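Local structure of core protein VP7 (African horsesickness virus, 1AHS) at residues E9-G14 with R22-Y27; S30-V35 with I117-V122; M58-W63 with V97-T102; E78-T83 with V108-A113; V85-V90 with A104-G109. The protein forms, as a homotrimer, the outer surface of the viral core and binds the structural protein VP3; this chain is its top domain. All blocks are in the same frame, centred on the assembly; numbering follows the deposited sequence.

Contact 1: residues E9-G14 with R22-Y27; sequences EVQQSG and RTRGGY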
# COMPACT_ATOMS: atom_id res chain seq x y z
N GLU B 9 -13.74 6.01 -0.35
CA GLU B 9 -12.72 6.25 -1.33
C GLU B 9 -11.40 6.18 -0.62
O GLU B 9 -11.32 6.35 0.59
CB GLU B 9 -12.89 7.61 -1.98
CG GLU B 9 -12.70 8.76 -1.05
CD GLU B 9 -12.99 10.11 -1.72
OE1 GLU B 9 -13.76 10.11 -2.71
OE2 GLU B 9 -12.43 11.16 -1.27
N VAL B 10 -10.38 5.79 -1.37
CA VAL B 10 -9.02 5.67 -0.87
C VAL B 10 -8.13 6.39 -1.89
O VAL B 10 -8.62 6.94 -2.89
CB VAL B 10 -8.63 4.17 -0.67
CG1 VAL B 10 -9.45 3.56 0.42
CG2 VAL B 10 -8.83 3.39 -1.94
N GLN B 11 -6.85 6.50 -1.63
CA GLN B 11 -6.00 7.14 -2.58
C GLN B 11 -4.69 6.41 -2.64
O GLN B 11 -4.40 5.53 -1.83
CB GLN B 11 -5.84 8.61 -2.25
CG GLN B 11 -5.65 8.93 -0.81
CD GLN B 11 -5.82 10.40 -0.57
OE1 GLN B 11 -4.85 11.16 -0.55
NE2 GLN B 11 -7.07 10.84 -0.42
N GLN B 12 -3.91 6.70 -3.67
CA GLN B 12 -2.65 6.01 -3.80
C GLN B 12 -1.79 6.48 -2.71
O GLN B 12 -1.67 7.67 -2.46
CB GLN B 12 -1.97 6.32 -5.13
CG GLN B 12 -0.60 5.69 -5.27
CD GLN B 12 0.16 6.14 -6.49
OE1 GLN B 12 0.15 7.31 -6.87
NE2 GLN B 12 0.89 5.22 -7.09
N SER B 13 -1.11 5.54 -2.11
CA SER B 13 -0.18 5.82 -1.04
C SER B 13 1.06 6.57 -1.49
O SER B 13 1.72 6.15 -2.42
CB SER B 13 0.29 4.51 -0.42
OG SER B 13 1.48 4.72 0.30
N GLY B 14 1.42 7.59 -0.73
CA GLY B 14 2.60 8.36 -0.99
C GLY B 14 2.54 9.40 -2.05
O GLY B 14 3.58 9.94 -2.40
N ARG B 22 -3.43 23.72 4.02
CA ARG B 22 -2.11 23.24 4.36
C ARG B 22 -1.96 21.78 4.75
O ARG B 22 -0.84 21.31 4.82
CB ARG B 22 -1.45 24.16 5.39
CG ARG B 22 -1.00 25.51 4.80
CD ARG B 22 0.20 26.07 5.56
NE ARG B 22 -0.01 26.03 7.02
CZ ARG B 22 0.65 26.78 7.91
NH1 ARG B 22 1.57 27.65 7.49
NH2 ARG B 22 0.42 26.64 9.24
N THR B 23 -3.04 21.09 5.12
CA THR B 23 -2.95 19.66 5.43
C THR B 23 -4.17 18.94 4.79
O THR B 23 -5.15 19.59 4.40
CB THR B 23 -2.91 19.35 6.97
OG1 THR B 23 -4.08 19.85 7.60
CG2 THR B 23 -1.74 19.97 7.63
N ARG B 24 -4.02 17.64 4.53
CA ARG B 24 -5.10 16.82 3.99
C ARG B 24 -4.78 15.39 4.30
O ARG B 24 -3.63 14.98 4.30
CB ARG B 24 -5.37 16.97 2.50
CG ARG B 24 -6.68 16.22 2.13
CD ARG B 24 -7.29 16.59 0.77
NE ARG B 24 -8.45 15.76 0.41
CZ ARG B 24 -8.43 14.43 0.27
NH1 ARG B 24 -7.31 13.74 0.47
NH2 ARG B 24 -9.53 13.78 -0.09
N GLY B 25 -5.81 14.69 4.74
CA GLY B 25 -5.69 13.29 5.08
C GLY B 25 -6.65 12.49 4.22
O GLY B 25 -7.61 13.04 3.63
N GLY B 26 -6.38 11.20 4.15
CA GLY B 26 -7.20 10.30 3.36
C GLY B 26 -6.85 8.89 3.74
O GLY B 26 -5.85 8.66 4.42
N TYR B 27 -7.63 7.93 3.29
CA TYR B 27 -7.35 6.57 3.67
C TYR B 27 -6.66 5.84 2.59
O TYR B 27 -6.85 6.14 1.42
CB TYR B 27 -8.65 5.89 4.02
CG TYR B 27 -9.35 6.63 5.12
CD1 TYR B 27 -8.93 6.50 6.44
CD2 TYR B 27 -10.43 7.47 4.85
CE1 TYR B 27 -9.57 7.17 7.46
CE2 TYR B 27 -11.09 8.15 5.88
CZ TYR B 27 -10.64 7.99 7.18
OH TYR B 27 -11.30 8.61 8.21
O HOH W 1 -9.82 9.05 1.25

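Contact 2: residues S30-V35 with I117-V122; sequences SNIAEV and ILQFEV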
# COMPACT_ATOMS: atom_id res chain seq x y z
N SER B 30 -8.09 -0.32 4.98
CA SER B 30 -8.72 -0.51 6.29
C SER B 30 -7.97 -0.09 7.51
O SER B 30 -8.60 0.17 8.52
CB SER B 30 -9.03 -1.97 6.52
OG SER B 30 -10.02 -2.30 5.62
N ASN B 31 -6.65 -0.16 7.47
CA ASN B 31 -5.86 0.17 8.64
C ASN B 31 -4.85 1.31 8.55
O ASN B 31 -4.26 1.71 9.57
CB ASN B 31 -5.18 -1.11 9.14
CG ASN B 31 -6.16 -2.02 9.86
OD1 ASN B 31 -7.08 -2.53 9.23
ND2 ASN B 31 -6.00 -2.20 11.18
N ILE B 32 -4.76 1.94 7.39
CA ILE B 32 -3.79 2.98 7.18
C ILE B 32 -4.38 4.27 6.63
O ILE B 32 -5.19 4.26 5.69
CB ILE B 32 -2.69 2.44 6.23
CG1 ILE B 32 -2.13 1.16 6.81
CG2 ILE B 32 -1.57 3.41 6.07
CD1 ILE B 32 -0.96 0.65 6.05
N ALA B 33 -3.94 5.38 7.19
CA ALA B 33 -4.39 6.69 6.75
C ALA B 33 -3.09 7.49 6.61
O ALA B 33 -2.08 7.15 7.24
CB ALA B 33 -5.29 7.29 7.82
N GLU B 34 -3.08 8.54 5.81
CA GLU B 34 -1.88 9.34 5.66
C GLU B 34 -2.27 10.81 5.65
O GLU B 34 -3.32 11.15 5.14
CB GLU B 34 -1.21 9.06 4.30
CG GLU B 34 -0.55 7.69 4.16
CD GLU B 34 0.15 7.47 2.81
OE1 GLU B 34 0.06 8.32 1.89
OE2 GLU B 34 0.78 6.40 2.66
N VAL B 35 -1.45 11.69 6.21
CA VAL B 35 -1.79 13.11 6.14
C VAL B 35 -0.65 13.84 5.44
O VAL B 35 0.53 13.63 5.74
CB VAL B 35 -2.26 13.70 7.53
CG1 VAL B 35 -1.67 12.93 8.65
CG2 VAL B 35 -1.96 15.15 7.67
N ILE B 117 4.77 13.59 4.33
CA ILE B 117 3.54 12.80 4.39
C ILE B 117 3.73 11.90 5.60
O ILE B 117 4.81 11.33 5.76
CB ILE B 117 3.31 11.89 3.18
CG1 ILE B 117 3.07 12.69 1.92
CG2 ILE B 117 2.02 11.11 3.35
CD1 ILE B 117 2.79 11.80 0.76
N LEU B 118 2.74 11.83 6.50
CA LEU B 118 2.82 10.96 7.67
C LEU B 118 1.80 9.86 7.50
O LEU B 118 0.65 10.11 7.09
CB LEU B 118 2.47 11.71 8.95
CG LEU B 118 3.49 12.53 9.70
CD1 LEU B 118 4.33 13.40 8.80
CD2 LEU B 118 2.74 13.41 10.65
N GLN B 119 2.20 8.65 7.88
CA GLN B 119 1.36 7.48 7.81
C GLN B 119 0.97 7.02 9.21
O GLN B 119 1.82 7.02 10.08
CB GLN B 119 2.16 6.37 7.12
CG GLN B 119 1.49 5.04 7.18
CD GLN B 119 2.29 3.92 6.57
OE1 GLN B 119 2.40 3.84 5.33
NE2 GLN B 119 2.78 3.00 7.41
N PHE B 120 -0.29 6.61 9.41
CA PHE B 120 -0.78 6.11 10.71
C PHE B 120 -1.28 4.73 10.42
O PHE B 120 -2.10 4.58 9.57
CB PHE B 120 -1.97 6.91 11.22
CG PHE B 120 -1.62 8.29 11.63
CD1 PHE B 120 -1.17 8.55 12.89
CD2 PHE B 120 -1.63 9.32 10.70
CE1 PHE B 120 -0.74 9.84 13.23
CE2 PHE B 120 -1.19 10.61 11.02
CZ PHE B 120 -0.74 10.86 12.28
N GLU B 121 -0.81 3.73 11.12
CA GLU B 121 -1.29 2.41 10.82
C GLU B 121 -1.93 1.88 12.08
O GLU B 121 -1.28 1.80 13.10
CB GLU B 121 -0.11 1.50 10.47
CG GLU B 121 -0.50 0.04 10.30
CD GLU B 121 0.65 -0.83 9.90
OE1 GLU B 121 1.76 -0.29 9.65
OE2 GLU B 121 0.46 -2.06 9.80
N VAL B 122 -3.20 1.53 12.01
CA VAL B 122 -3.88 1.00 13.17
C VAL B 122 -3.53 -0.45 13.34
O VAL B 122 -3.68 -1.26 12.44
CB VAL B 122 -5.33 1.19 13.02
CG1 VAL B 122 -6.07 0.56 14.14
CG2 VAL B 122 -5.62 2.64 12.95

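Contact 3: residues M58-W63 with V97-T102; sequences MIYFVW and VVAWNT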
# COMPACT_ATOMS: atom_id res chain seq x y z
N MET B 58 -11.10 2.26 22.13
CA MET B 58 -9.63 2.34 22.11
C MET B 58 -9.03 1.85 20.79
O MET B 58 -9.41 0.81 20.28
CB MET B 58 -9.07 1.49 23.24
CG MET B 58 -7.61 1.68 23.50
SD MET B 58 -7.07 1.03 25.10
CE MET B 58 -7.85 -0.67 25.04
N ILE B 59 -8.05 2.59 20.27
CA ILE B 59 -7.36 2.25 19.02
C ILE B 59 -5.87 2.21 19.29
O ILE B 59 -5.39 3.08 19.98
CB ILE B 59 -7.60 3.36 18.01
CG1 ILE B 59 -8.87 3.09 17.25
CG2 ILE B 59 -6.46 3.55 17.05
CD1 ILE B 59 -9.00 4.06 16.14
N TYR B 60 -5.14 1.22 18.80
CA TYR B 60 -3.70 1.17 19.00
C TYR B 60 -3.06 1.58 17.67
O TYR B 60 -3.44 1.05 16.65
CB TYR B 60 -3.27 -0.26 19.33
CG TYR B 60 -3.36 -0.65 20.79
CD1 TYR B 60 -2.30 -0.39 21.65
CD2 TYR B 60 -4.51 -1.21 21.33
CE1 TYR B 60 -2.37 -0.67 23.03
CE2 TYR B 60 -4.60 -1.50 22.72
CZ TYR B 60 -3.53 -1.21 23.57
OH TYR B 60 -3.58 -1.44 24.94
N PHE B 61 -2.11 2.52 17.65
CA PHE B 61 -1.49 2.91 16.38
C PHE B 61 -0.03 3.33 16.45
O PHE B 61 0.48 3.57 17.52
CB PHE B 61 -2.28 4.03 15.76
CG PHE B 61 -2.07 5.37 16.40
CD1 PHE B 61 -0.96 6.14 16.09
CD2 PHE B 61 -3.06 5.92 17.21
CE1 PHE B 61 -0.85 7.43 16.56
CE2 PHE B 61 -2.96 7.21 17.69
CZ PHE B 61 -1.86 7.96 17.36
N VAL B 62 0.66 3.34 15.30
CA VAL B 62 2.04 3.82 15.21
C VAL B 62 2.04 4.80 14.08
O VAL B 62 1.22 4.69 13.20
CB VAL B 62 3.09 2.79 14.80
CG1 VAL B 62 3.40 1.95 15.90
CG2 VAL B 62 2.62 1.92 13.71
N TRP B 63 2.93 5.78 14.11
CA TRP B 63 3.03 6.70 13.00
C TRP B 63 4.49 6.76 12.54
O TRP B 63 5.40 6.29 13.23
CB TRP B 63 2.55 8.09 13.38
CG TRP B 63 3.46 8.79 14.29
CD1 TRP B 63 3.54 8.67 15.65
CD2 TRP B 63 4.47 9.74 13.91
NE1 TRP B 63 4.53 9.48 16.13
CE2 TRP B 63 5.11 10.15 15.09
CE3 TRP B 63 4.89 10.27 12.68
CZ2 TRP B 63 6.17 11.07 15.07
CZ3 TRP B 63 5.95 11.20 12.67
CH2 TRP B 63 6.57 11.58 13.86
N VAL B 97 4.35 2.09 19.69
CA VAL B 97 2.92 1.79 19.70
C VAL B 97 2.24 2.69 20.74
O VAL B 97 2.62 2.66 21.90
CB VAL B 97 2.67 0.32 20.11
CG1 VAL B 97 1.22 -0.02 19.94
CG2 VAL B 97 3.49 -0.62 19.27
N VAL B 98 1.22 3.45 20.33
CA VAL B 98 0.52 4.35 21.23
C VAL B 98 -0.94 3.92 21.40
O VAL B 98 -1.57 3.55 20.42
CB VAL B 98 0.63 5.82 20.71
CG1 VAL B 98 0.76 5.87 19.23
CG2 VAL B 98 -0.58 6.60 21.03
N ALA B 99 -1.44 3.91 22.65
CA ALA B 99 -2.85 3.54 22.99
C ALA B 99 -3.68 4.82 23.00
O ALA B 99 -3.45 5.69 23.83
CB ALA B 99 -2.92 2.88 24.36
N TRP B 100 -4.61 4.95 22.08
CA TRP B 100 -5.41 6.17 21.99
C TRP B 100 -6.84 5.93 22.47
O TRP B 100 -7.50 4.98 22.04
CB TRP B 100 -5.46 6.64 20.54
CG TRP B 100 -6.20 7.89 20.35
CD1 TRP B 100 -6.17 8.99 21.15
CD2 TRP B 100 -7.03 8.23 19.22
NE1 TRP B 100 -6.93 10.00 20.59
CE2 TRP B 100 -7.47 9.56 19.42
CE3 TRP B 100 -7.43 7.55 18.08
CZ2 TRP B 100 -8.30 10.21 18.51
CZ3 TRP B 100 -8.24 8.20 17.18
CH2 TRP B 100 -8.67 9.51 17.39
N ASN B 101 -7.36 6.85 23.26
CA ASN B 101 -8.68 6.63 23.77
C ASN B 101 -9.80 7.05 22.87
O ASN B 101 -10.94 6.89 23.24
CB ASN B 101 -8.83 7.19 25.17
CG ASN B 101 -8.74 8.69 25.20
OD1 ASN B 101 -9.00 9.37 24.21
ND2 ASN B 101 -8.42 9.23 26.37
N THR B 102 -9.50 7.58 21.68
CA THR B 102 -10.56 7.98 20.74
C THR B 102 -11.04 9.40 20.96
O THR B 102 -11.59 10.05 20.06
CB THR B 102 -11.71 7.00 20.89
OG1 THR B 102 -11.31 5.75 20.30
CG2 THR B 102 -12.99 7.51 20.36

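Contact 4: residues E78-T83 with V108-A113; sequences ESAPGT and VGNPGA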
# COMPACT_ATOMS: atom_id res chain seq x y z
N GLU B 78 11.43 13.83 -0.40
CA GLU B 78 11.69 13.22 0.93
C GLU B 78 11.03 14.12 1.96
O GLU B 78 10.97 15.35 1.81
CB GLU B 78 13.17 13.09 1.29
CG GLU B 78 14.08 12.77 0.12
CD GLU B 78 15.41 12.18 0.54
OE1 GLU B 78 15.66 12.12 1.77
OE2 GLU B 78 16.17 11.74 -0.37
N SER B 79 10.51 13.48 3.00
CA SER B 79 9.84 14.16 4.09
C SER B 79 10.84 14.99 4.89
O SER B 79 12.01 14.58 5.10
CB SER B 79 9.20 13.12 5.03
OG SER B 79 7.91 12.76 4.62
N ALA B 80 10.35 16.14 5.35
CA ALA B 80 11.14 17.04 6.15
C ALA B 80 11.49 16.45 7.54
O ALA B 80 10.78 15.61 8.10
CB ALA B 80 10.40 18.32 6.30
N PRO B 81 12.64 16.84 8.09
CA PRO B 81 12.96 16.29 9.41
C PRO B 81 12.17 17.05 10.49
O PRO B 81 11.53 18.07 10.22
CB PRO B 81 14.45 16.53 9.50
CG PRO B 81 14.58 17.88 8.77
CD PRO B 81 13.71 17.72 7.59
N GLY B 82 12.16 16.51 11.70
CA GLY B 82 11.45 17.19 12.77
C GLY B 82 9.93 17.11 12.81
O GLY B 82 9.30 17.92 13.49
N THR B 83 9.35 16.17 12.07
CA THR B 83 7.92 15.98 12.09
C THR B 83 7.58 15.39 13.47
O THR B 83 8.39 14.62 14.02
CB THR B 83 7.50 14.96 11.01
OG1 THR B 83 8.28 13.77 11.15
CG2 THR B 83 7.71 15.52 9.64
N VAL B 108 -0.53 17.02 14.87
CA VAL B 108 0.47 16.58 13.95
C VAL B 108 1.22 17.84 13.51
O VAL B 108 0.62 18.91 13.38
CB VAL B 108 -0.34 15.85 12.83
CG1 VAL B 108 -0.69 16.76 11.69
CG2 VAL B 108 0.25 14.57 12.49
N GLY B 109 2.54 17.76 13.44
CA GLY B 109 3.27 18.94 13.03
C GLY B 109 4.41 18.68 12.08
O GLY B 109 5.10 17.67 12.18
N ASN B 110 4.60 19.62 11.16
CA ASN B 110 5.69 19.55 10.18
C ASN B 110 6.38 20.92 10.18
O ASN B 110 6.13 21.75 9.31
CB ASN B 110 5.14 19.22 8.78
CG ASN B 110 6.24 19.09 7.74
OD1 ASN B 110 7.26 18.40 7.94
ND2 ASN B 110 6.03 19.72 6.60
N PRO B 111 7.20 21.21 11.22
CA PRO B 111 7.89 22.50 11.30
C PRO B 111 8.94 22.69 10.22
O PRO B 111 9.22 23.83 9.83
CB PRO B 111 8.51 22.45 12.68
CG PRO B 111 8.79 20.99 12.89
CD PRO B 111 7.52 20.39 12.40
N GLY B 112 9.48 21.57 9.72
CA GLY B 112 10.51 21.56 8.69
C GLY B 112 10.26 22.43 7.47
O GLY B 112 9.17 22.97 7.30
N ALA B 113 11.25 22.52 6.57
CA ALA B 113 11.11 23.39 5.38
C ALA B 113 10.66 22.78 4.05
O ALA B 113 10.75 23.44 3.03
CB ALA B 113 12.39 24.20 5.16

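Contact 5: residues V85-V90 with A104-G109; sequences VTVDGV and APVNVG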
# COMPACT_ATOMS: atom_id res chain seq x y z
N VAL B 85 4.20 14.15 16.45
CA VAL B 85 2.81 13.81 16.68
C VAL B 85 2.63 13.87 18.21
O VAL B 85 3.48 13.36 18.95
CB VAL B 85 2.53 12.37 16.11
CG1 VAL B 85 1.23 11.82 16.63
CG2 VAL B 85 2.48 12.42 14.60
N THR B 86 1.66 14.63 18.70
CA THR B 86 1.41 14.63 20.14
C THR B 86 0.03 14.03 20.40
O THR B 86 -0.90 14.23 19.60
CB THR B 86 1.51 16.04 20.77
OG1 THR B 86 0.58 16.95 20.18
CG2 THR B 86 2.88 16.58 20.60
N VAL B 87 -0.07 13.16 21.40
CA VAL B 87 -1.37 12.60 21.77
C VAL B 87 -1.65 13.03 23.22
O VAL B 87 -0.96 12.60 24.17
CB VAL B 87 -1.42 11.07 21.67
CG1 VAL B 87 -2.81 10.59 22.05
CG2 VAL B 87 -1.12 10.60 20.26
N ASP B 88 -2.66 13.89 23.39
CA ASP B 88 -3.06 14.42 24.71
C ASP B 88 -1.93 15.29 25.21
O ASP B 88 -1.59 15.26 26.40
CB ASP B 88 -3.30 13.29 25.75
CG ASP B 88 -4.47 13.58 26.72
OD1 ASP B 88 -5.05 14.69 26.70
OD2 ASP B 88 -4.84 12.66 27.48
N GLY B 89 -1.31 16.02 24.30
CA GLY B 89 -0.19 16.85 24.70
C GLY B 89 1.14 16.11 24.86
O GLY B 89 2.19 16.74 24.92
N VAL B 90 1.13 14.79 24.94
CA VAL B 90 2.36 14.03 25.05
C VAL B 90 2.96 13.79 23.66
O VAL B 90 2.26 13.38 22.72
CB VAL B 90 2.12 12.67 25.69
CG1 VAL B 90 3.42 11.87 25.78
CG2 VAL B 90 1.48 12.85 27.04
N ALA B 104 -9.07 12.02 23.17
CA ALA B 104 -7.98 12.97 23.30
C ALA B 104 -7.47 13.53 21.98
O ALA B 104 -7.55 12.85 20.92
CB ALA B 104 -6.84 12.35 24.10
N PRO B 105 -6.96 14.77 22.00
CA PRO B 105 -6.43 15.45 20.81
C PRO B 105 -5.13 14.82 20.26
O PRO B 105 -4.21 14.50 21.04
CB PRO B 105 -6.22 16.88 21.30
CG PRO B 105 -5.82 16.67 22.70
CD PRO B 105 -6.81 15.64 23.19
N VAL B 106 -5.10 14.58 18.95
CA VAL B 106 -3.92 14.06 18.26
C VAL B 106 -3.48 15.19 17.35
O VAL B 106 -4.25 15.59 16.48
CB VAL B 106 -4.26 12.84 17.43
CG1 VAL B 106 -3.09 12.42 16.61
CG2 VAL B 106 -4.64 11.71 18.35
N ASN B 107 -2.34 15.81 17.64
CA ASN B 107 -1.84 16.93 16.81
C ASN B 107 -0.65 16.45 16.03
O ASN B 107 0.18 15.65 16.48
CB ASN B 107 -1.48 18.17 17.61
CG ASN B 107 -2.66 18.75 18.37
OD1 ASN B 107 -3.57 19.33 17.81
ND2 ASN B 107 -2.64 18.58 19.67
N VAL B 108 -0.53 17.02 14.87
CA VAL B 108 0.47 16.58 13.95
C VAL B 108 1.22 17.84 13.51
O VAL B 108 0.62 18.91 13.38
CB VAL B 108 -0.34 15.85 12.83
CG1 VAL B 108 -0.69 16.76 11.69
CG2 VAL B 108 0.25 14.57 12.49
N GLY B 109 2.54 17.76 13.44
CA GLY B 109 3.27 18.94 13.03
C GLY B 109 4.41 18.68 12.08
O GLY B 109 5.10 17.67 12.18

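Contact 1: residues E9-G14 with R22-Y27
The side chain of Gln11 overlaps Gly26 and ends against the guanidinium of Arg24. Its CG sits between the backbone N and the carbonyl carbon (chi1 42°), and beyond CG the chain runs extended to the amide. Gly26 offers only its bare CA here, so the amide end can come down over the strand. The amide and the guanidinium are nearly coplanar, 19° apart, and meet at the guanidinium's edge. The amide is probably turned over in the model: Gln11 NE2 is placed 3.0 Å from Arg24 NH1, and with it turned back the pair may be a hydrogen bond. Arg24 reaches this place on a chain extended from CG to NE. Glu9 comes in across it at about a right angle; Glu9 OE2 and Arg24 NH2 are 4.1 Å apart, too far for a salt bridge, and the same carboxylate has a long, weak ion pair with Arg67 of the second subunit.

The backbones join beside Tyr27. Gln11 N donates to Tyr27 O at 3.1 Å, bent at the hydrogen (141°), and Val10 CA makes a C-H...O contact with the same oxygen, at 3.2 Å. A water accepts from Tyr27 N and donates to Glu9 O, bridging the two segments. Strand 23-27 is the outermost of its sheet within the chain, and segment 9-14 runs past its end; Val10 and Gln12 make backbone hydrogen bonds to the second subunit. The Tyr27 hydroxyl is hydrogen-bonded to Leu48 O. The join is thus polar, carried by a backbone N-H, a water, an amide and a guanidinium, with opposite charges that probably attract at long range.

Contact 2: residues S30-V35 with I117-V122
Asn31 grips Val122 twice. Its backbone O takes the Val122 N-H at 2.7 Å; its CG lies beside the backbone N (chi1 -75°), and from there ND2 donates to Val122 O at 2.8 Å. That oxygen lies in the amide plane of Asn31, yet the donor stands 43° above the carbonyl plane of Val122. Next along, Ile32 splits its branches: CG2, anti to the backbone N, packs on Gln119 CG at 3.6 Å, while CG1 lies beside Glu121 CG, the two side chains pointing the same way. Gln119 and Glu121 both have CG anti to the backbone N and an extended chain beyond, which sets Gln119 CG against that methyl. Strands 32-37 and 116-122 are antiparallel neighbours in the five-stranded sheet of the top domain's beta sandwich, bonded in register through Ala33-Phe120 and Val35-Leu118. Glu34 shares a face with Ile32, Gln119 and Glu121. Its chain is extended beyond CG, and its OE1 comes within 3.7 Å of Ile117 CG2; the carboxylate is held by Ser13 OG and Gly14 N. Glu121 OE1 forms a salt bridge with Arg64 and accepts from Ser30 N of the third subunit. On the opposite face Val35 has an unusual rotation (chi1 27°, far from staggered) that carries CG1 to the edge of the Phe120 ring, in its plane and 3.4 Å from CE2. Phe120 also packs on Val108 and Leu49, with Leu118 beside it touching Trp63.

Contact 3: residues M58-W63 with V97-T102
Ile59 pairs with Trp100 and Phe61 with Val98 as hydrogen-bonded antiparallel pairs, their strand axes 4.9 Å apart at closest and 141° between directions, a marked twist. Ile59 N gives to Trp100 O at 3.0 Å and Trp100 N returns to Ile59 O at 2.9 Å; Phe61 N donates to Val98 O.

Phe61, Val98 and Trp100 share the inner face. Phe61 CG stands between the backbone N and the carbonyl carbon (chi1 76°), and the ring leans across the neighbouring strand. Val98 CG1 lies over one face of it in a CH-pi contact, though the methyl's exact place is doubtful, being modelled too close to Phe61 O. At the ring's edge, Phe61 CE2 meets Trp100 CB at 3.8 Å. The Trp100 indole approaches Ile59 CB through CE3, obliquely, at 4.2 Å. On the other face of the sheet, Tyr60 spans two partners: CD1 touches Val97 CG1, at the ring edge, at 3.9 Å, and CE1 touches Ala99 CB at 3.8 Å. This is the solvent side: Val97 and Ala99 are exposed and Tyr60 partly so.

Strand 98-100 is the outermost of the five-stranded sheet within the chain, and strand 59-65 lies between it and strand 116-122. Phe61, Val98 and Trp100 all pack on Val87 of the facing sheet, while Trp100 also touches Leu49 of helix 46-49 and gives its NE1 hydrogen to Ala104 O.

Contact 4: residues E78-T83 with V108-A113
Asn110 OD1 sits against two methyls of the other segment, Thr83 CG2 at 3.4 Å and Ala80 CB at 3.5 Å. Its CG is anti to the backbone N (chi1 -178°), and the amide beyond it lies against the 78-83 loop. This is the buried, close-fitting half. Ala80 CB also meets Gly112 CA at 4.0 Å, where the glycine brings only backbone, and Thr83 CA makes a C-H...O contact with Gly109 O, 3.3 Å. The buried amide is well satisfied beyond the segments: OD1 is bonded to Ser116 OG, and ND2 gives to Asp38 O and Arg114 O. Here the loop that leads into strand 84-87 lies against the end of strand 106-110, strands 84-87 and 106-110 being neighbours in the four-stranded sheet of the sandwich, and Gly109 pairs through its backbone with Phe84. The other half is exposed. Pro111 still rests the CG and CD edge of its ring on Gly82 O, each carbon 3.2 Å away, and Gly82 turns the loop with a positive phi (77°). Looser is Pro81, which contributes chiefly its O, 3.9 Å from Gly112 CA, while its CB points away, as does that of Ala113.

Contact 5: residues V85-V90 with A104-G109
Val85 pushes its CG2 against CG2 of Val108, 3.7 Å away, the tightest of the valine contacts on the inward face of this strand pair. The next pair along, Val87 and Val106, lie side by side and point the same way, their CG2 atoms 4.2 Å apart. The CG1 branches of Val85 and Val106, 4.4 Å apart, link the two pairs diagonally, so four valines make a continuous bumpy surface. From the facing sheet Trp63 fits against Val85, Trp100 against Val106, and Leu118 against both Val85 and Val108.

On the outward face Thr86 OG1 nestles beside Asn107 CB at 3.5 Å. The oxygen occupies the slot between the backbone N and the carbonyl carbon (chi1 59°), with CG2 anti to the carbonyl carbon. Thr86 and Asn107 also exchange backbone hydrogen bonds, both 2.9 Å. Past the end of the strand, Asp88 lays its carboxylate over the methyl of Ala104, CG to CB 3.7 Å, and Pro105 CD lies 4.0 Å from Asp88 OD1. Asp88 N donates to Pro105 O, nearly straight at 172°. Asp88 and Gly89 are the corner of a type I' turn from Val87 to Val90, which closes the tight hairpin onto strand 90-92. The chemistry is thus divided: an apolar valine face turned to the facing sheet, a more polar Thr86-Asn107 face on the other side, and backbone bonds joining the strands.

From the N terminus, contact 1 comes first and closes a short loop, setting segment 9-14 beside strand 23-27. The chain then turns into strand 32-37, where contact 2 opens; it closes 82 residues later on the last strand, and contacts 3, 4 and 5 are all nested inside that long loop. Contact 3 crosses both contact 4 and contact 5, because its segments alternate with theirs. Contacts 4 and 5 end together on strand 106-110, sharing Val108 and Gly109. Contacts 2 and 3 join strands of the five-stranded sheet, with contact 1 at its edge; contact 5 joins strands of the four-stranded sheet, and contact 4 packs a loop on its strand 106-110. The sheets meet where Trp63, Leu118 and Phe120 touch Val85 or Val108.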